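Local coordinates for dTDP-4-amino-4,6-dideoxyglucose formyltransferase (Shewanella sp. FDAARGOS_354, PDB 6V2T), which probably transfers a formyl group from a folate cofactor to the sugar amino group of dTDP-4-amino-4,6-dideoxyglucose, a building block of lipopolysaccharide O-antigens, at residues His25-Ser30 with Glu90-Val95. Residues are numbered along the deposited sequence; the frame is centred on the assembly and turned at random.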
ATOM      1  N   HIS B  25     -23.101  28.343  28.151  1.00 39.58           N
ATOM      2  CA  HIS B  25     -21.818  28.329  27.406  1.00 39.62           C
ATOM      3  C   HIS B  25     -21.241  26.910  27.412  1.00 37.28           C
ATOM      4  O   HIS B  25     -21.017  26.366  28.513  1.00 35.60           O
ATOM      5  CB  HIS B  25     -20.860  29.335  28.044  1.00 44.29           C
ATOM      6  CG  HIS B  25     -21.525  30.653  28.269  1.00 56.29           C
ATOM      7  ND1 HIS B  25     -21.955  31.064  29.515  1.00 61.10           N
ATOM      8  CD2 HIS B  25     -21.903  31.614  27.398  1.00 59.10           C
ATOM      9  CE1 HIS B  25     -22.533  32.245  29.408  1.00 66.39           C
ATOM     10  NE2 HIS B  25     -22.519  32.600  28.118  1.00 62.15           N
ATOM     11  N   VAL B  26     -21.039  26.335  26.229  1.00 35.96           N
ATOM     12  CA  VAL B  26     -20.403  25.000  26.029  1.00 37.02           C
ATOM     13  C   VAL B  26     -19.055  25.218  25.354  1.00 38.79           C
ATOM     14  O   VAL B  26     -19.033  25.905  24.286  1.00 37.53           O
ATOM     15  CB  VAL B  26     -21.299  24.064  25.204  1.00 34.91           C
ATOM     16  CG1 VAL B  26     -20.573  22.780  24.827  1.00 36.06           C
ATOM     17  CG2 VAL B  26     -22.620  23.784  25.901  1.00 36.90           C
ATOM     18  N   LEU B  27     -17.974  24.705  25.958  1.00 36.63           N
ATOM     19  CA  LEU B  27     -16.614  24.762  25.377  1.00 33.54           C
ATOM     20  C   LEU B  27     -16.298  23.436  24.670  1.00 37.97           C
ATOM     21  O   LEU B  27     -16.298  22.349  25.311  1.00 34.21           O
ATOM     22  CB  LEU B  27     -15.569  25.105  26.439  1.00 33.33           C
ATOM     23  CG  LEU B  27     -14.121  25.005  25.951  1.00 37.20           C
ATOM     24  CD1 LEU B  27     -13.830  26.109  24.936  1.00 40.80           C
ATOM     25  CD2 LEU B  27     -13.146  25.075  27.115  1.00 31.61           C
ATOM     26  N   ILE B  28     -15.981  23.513  23.379  1.00 34.40           N
ATOM     27  CA  ILE B  28     -15.551  22.330  22.596  1.00 34.84           C
ATOM     28  C   ILE B  28     -14.044  22.448  22.393  1.00 38.23           C
ATOM     29  O   ILE B  28     -13.579  23.457  21.813  1.00 37.36           O
ATOM     30  CB  ILE B  28     -16.422  22.193  21.338  1.00 35.36           C
ATOM     31  CG1 ILE B  28     -17.880  21.966  21.758  1.00 38.12           C
ATOM     32  CG2 ILE B  28     -15.922  21.075  20.439  1.00 32.68           C
ATOM     33  CD1 ILE B  28     -18.855  22.191  20.658  1.00 47.40           C
ATOM     34  N   VAL B  29     -13.299  21.512  22.997  1.00 36.68           N
ATOM     35  CA  VAL B  29     -11.825  21.411  22.850  1.00 33.84           C
ATOM     36  C   VAL B  29     -11.542  20.232  21.932  1.00 36.18           C
ATOM     37  O   VAL B  29     -11.965  19.098  22.235  1.00 29.74           O
ATOM     38  CB  VAL B  29     -11.078  21.238  24.177  1.00 39.76           C
ATOM     39  CG1 VAL B  29      -9.574  21.346  23.973  1.00 39.59           C
ATOM     40  CG2 VAL B  29     -11.538  22.231  25.220  1.00 39.40           C
ATOM     41  N   SER B  30     -10.830  20.488  20.853  1.00 37.88           N
ATOM     42  CA  SER B  30     -10.686  19.509  19.761  1.00 40.14           C
ATOM     43  C   SER B  30      -9.409  19.754  18.956  1.00 40.02           C
ATOM     44  O   SER B  30      -9.097  20.928  18.647  1.00 35.40           O
ATOM     45  CB  SER B  30     -11.868  19.576  18.869  1.00 39.72           C
ATOM     46  OG  SER B  30     -11.738  18.598  17.857  1.00 42.56           O
ATOM     47  N   GLU B  90     -14.776  29.219  35.524  1.00 54.15           N
ATOM     48  CA  GLU B  90     -15.468  30.530  35.609  1.00 50.48           C
ATOM     49  C   GLU B  90     -16.617  30.609  34.586  1.00 48.48           C
ATOM     50  O   GLU B  90     -17.721  30.980  34.986  1.00 52.35           O
ATOM     51  CB  GLU B  90     -14.426  31.640  35.418  1.00 62.16           C
ATOM     52  CG  GLU B  90     -15.004  33.040  35.283  1.00 65.23           C
ATOM     53  CD  GLU B  90     -15.880  33.473  36.443  1.00 67.21           C
ATOM     54  OE1 GLU B  90     -15.760  32.876  37.538  1.00 71.56           O
ATOM     55  OE2 GLU B  90     -16.685  34.407  36.250  1.00 78.50           O
ATOM     56  N   HIS B  91     -16.390  30.266  33.319  1.00 45.40           N
ATOM     57  CA  HIS B  91     -17.216  30.725  32.175  1.00 46.75           C
ATOM     58  C   HIS B  91     -18.132  29.631  31.610  1.00 47.14           C
ATOM     59  O   HIS B  91     -19.158  29.981  31.002  1.00 49.02           O
ATOM     60  CB  HIS B  91     -16.290  31.276  31.078  1.00 57.20           C
ATOM     61  CG  HIS B  91     -16.988  32.151  30.090  1.00 69.51           C
ATOM     62  ND1 HIS B  91     -17.139  33.515  30.288  1.00 73.88           N
ATOM     63  CD2 HIS B  91     -17.590  31.864  28.908  1.00 72.26           C
ATOM     64  CE1 HIS B  91     -17.799  34.028  29.262  1.00 78.95           C
ATOM     65  NE2 HIS B  91     -18.089  33.031  28.404  1.00 73.21           N
ATOM     66  N   TYR B  92     -17.771  28.351  31.711  1.00 41.00           N
ATOM     67  CA  TYR B  92     -18.483  27.291  30.962  1.00 37.47           C
ATOM     68  C   TYR B  92     -19.309  26.396  31.892  1.00 33.50           C
ATOM     69  O   TYR B  92     -18.885  26.028  32.979  1.00 33.44           O
ATOM     70  CB  TYR B  92     -17.487  26.502  30.112  1.00 39.49           C
ATOM     71  CG  TYR B  92     -16.907  27.322  28.993  1.00 39.05           C
ATOM     72  CD1 TYR B  92     -17.621  27.527  27.827  1.00 38.57           C
ATOM     73  CD2 TYR B  92     -15.656  27.906  29.112  1.00 43.11           C
ATOM     74  CE1 TYR B  92     -17.097  28.283  26.789  1.00 44.62           C
ATOM     75  CE2 TYR B  92     -15.113  28.665  28.081  1.00 42.94           C
ATOM     76  CZ  TYR B  92     -15.844  28.861  26.924  1.00 41.61           C
ATOM     77  OH  TYR B  92     -15.332  29.607  25.907  1.00 46.82           O
ATOM     78  N   GLU B  93     -20.474  25.998  31.416  1.00 36.64           N
ATOM     79  CA  GLU B  93     -21.333  25.018  32.136  1.00 36.71           C
ATOM     80  C   GLU B  93     -20.939  23.587  31.741  1.00 32.57           C
ATOM     81  O   GLU B  93     -21.262  22.632  32.504  1.00 35.95           O
ATOM     82  CB  GLU B  93     -22.799  25.292  31.817  1.00 35.45           C
ATOM     83  CG  GLU B  93     -23.349  26.479  32.578  1.00 39.97           C
ATOM     84  CD  GLU B  93     -22.774  27.836  32.192  1.00 37.83           C
ATOM     85  OE1 GLU B  93     -22.717  28.158  30.975  1.00 43.52           O
ATOM     86  OE2 GLU B  93     -22.390  28.554  33.105  1.00 36.27           O
ATOM     87  N   LEU B  94     -20.359  23.419  30.559  1.00 29.62           N
ATOM     88  CA  LEU B  94     -20.012  22.084  29.998  1.00 32.66           C
ATOM     89  C   LEU B  94     -18.755  22.185  29.143  1.00 33.36           C
ATOM     90  O   LEU B  94     -18.693  23.095  28.319  1.00 32.31           O
ATOM     91  CB  LEU B  94     -21.182  21.584  29.157  1.00 30.74           C
ATOM     92  CG  LEU B  94     -20.907  20.316  28.347  1.00 31.52           C
ATOM     93  CD1 LEU B  94     -20.654  19.125  29.291  1.00 30.60           C
ATOM     94  CD2 LEU B  94     -22.055  20.006  27.395  1.00 31.11           C
ATOM     95  N   VAL B  95     -17.846  21.216  29.259  1.00 31.46           N
ATOM     96  CA  VAL B  95     -16.700  21.062  28.326  1.00 34.14           C
ATOM     97  C   VAL B  95     -16.837  19.719  27.619  1.00 33.52           C
ATOM     98  O   VAL B  95     -17.051  18.711  28.327  1.00 31.92           O
ATOM     99  CB  VAL B  95     -15.338  21.191  29.029  1.00 33.64           C
ATOM    100  CG1 VAL B  95     -14.196  21.110  28.025  1.00 34.84           C
ATOM    101  CG2 VAL B  95     -15.253  22.466  29.831  1.00 31.39           C
TER
HETATM  102  O   HOH W   1     -21.609  30.682  31.983  1.00 41.13           O
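The Tyr92 ring is covered on one face by Leu27 of strand 24-30 and, toward the rim of the opposite face, by CD2 of its chain neighbour His91. Leu27 CB sits over the ring centre, 3.5 Å from the centroid and 11° off the normal, a CH-pi contact. His25 O and Val26 N lie at the ring edge, near its plane. Tyr92 CG is anti to its own carbonyl carbon (chi1 -68°), which lays the ring against strand 24-30. Its hydroxyl is hydrogen-bonded to Asp56 on the next strand, 53-60.

The His25 ring has His91 NE2 over one face, offset toward the rim. The two imidazole planes are inclined at 40°. A water in the plane of the His25 ring lies by ND1 and donates to His91 O. Its very short contacts with His25 ND1 and Glu93 OE2 are doubtful in detail.

Glu93 bends at chi2 and brings its carboxylate back to the strand. Its OE1 accepts a nearly straight bond from His25 N at 2.9 Å, and a weak one from His25 ND1 at 3.3 Å. In return, Glu93 N donates to His25 O at 3.0 Å.

Beyond this turn, strand 94-98 runs parallel to strand 24-30. Leu27 N donates to Leu94 O at 2.9 Å. Val26 CG1 meets Leu94 CD2 on one sheet face at 4.1 Å. On the other face Val95 CG1 packs against Val29 CG2 at 4.0 Å.

The contact joins two central parallel strands of the formyltransferase sheet, where helix 82-91 turns into strand 94-98. The Glu93 carboxylate takes up the His25 N-H, whereas the buried Leu94 N has no partner in the model. The nearby carboxylate would probably favour a protonated His25.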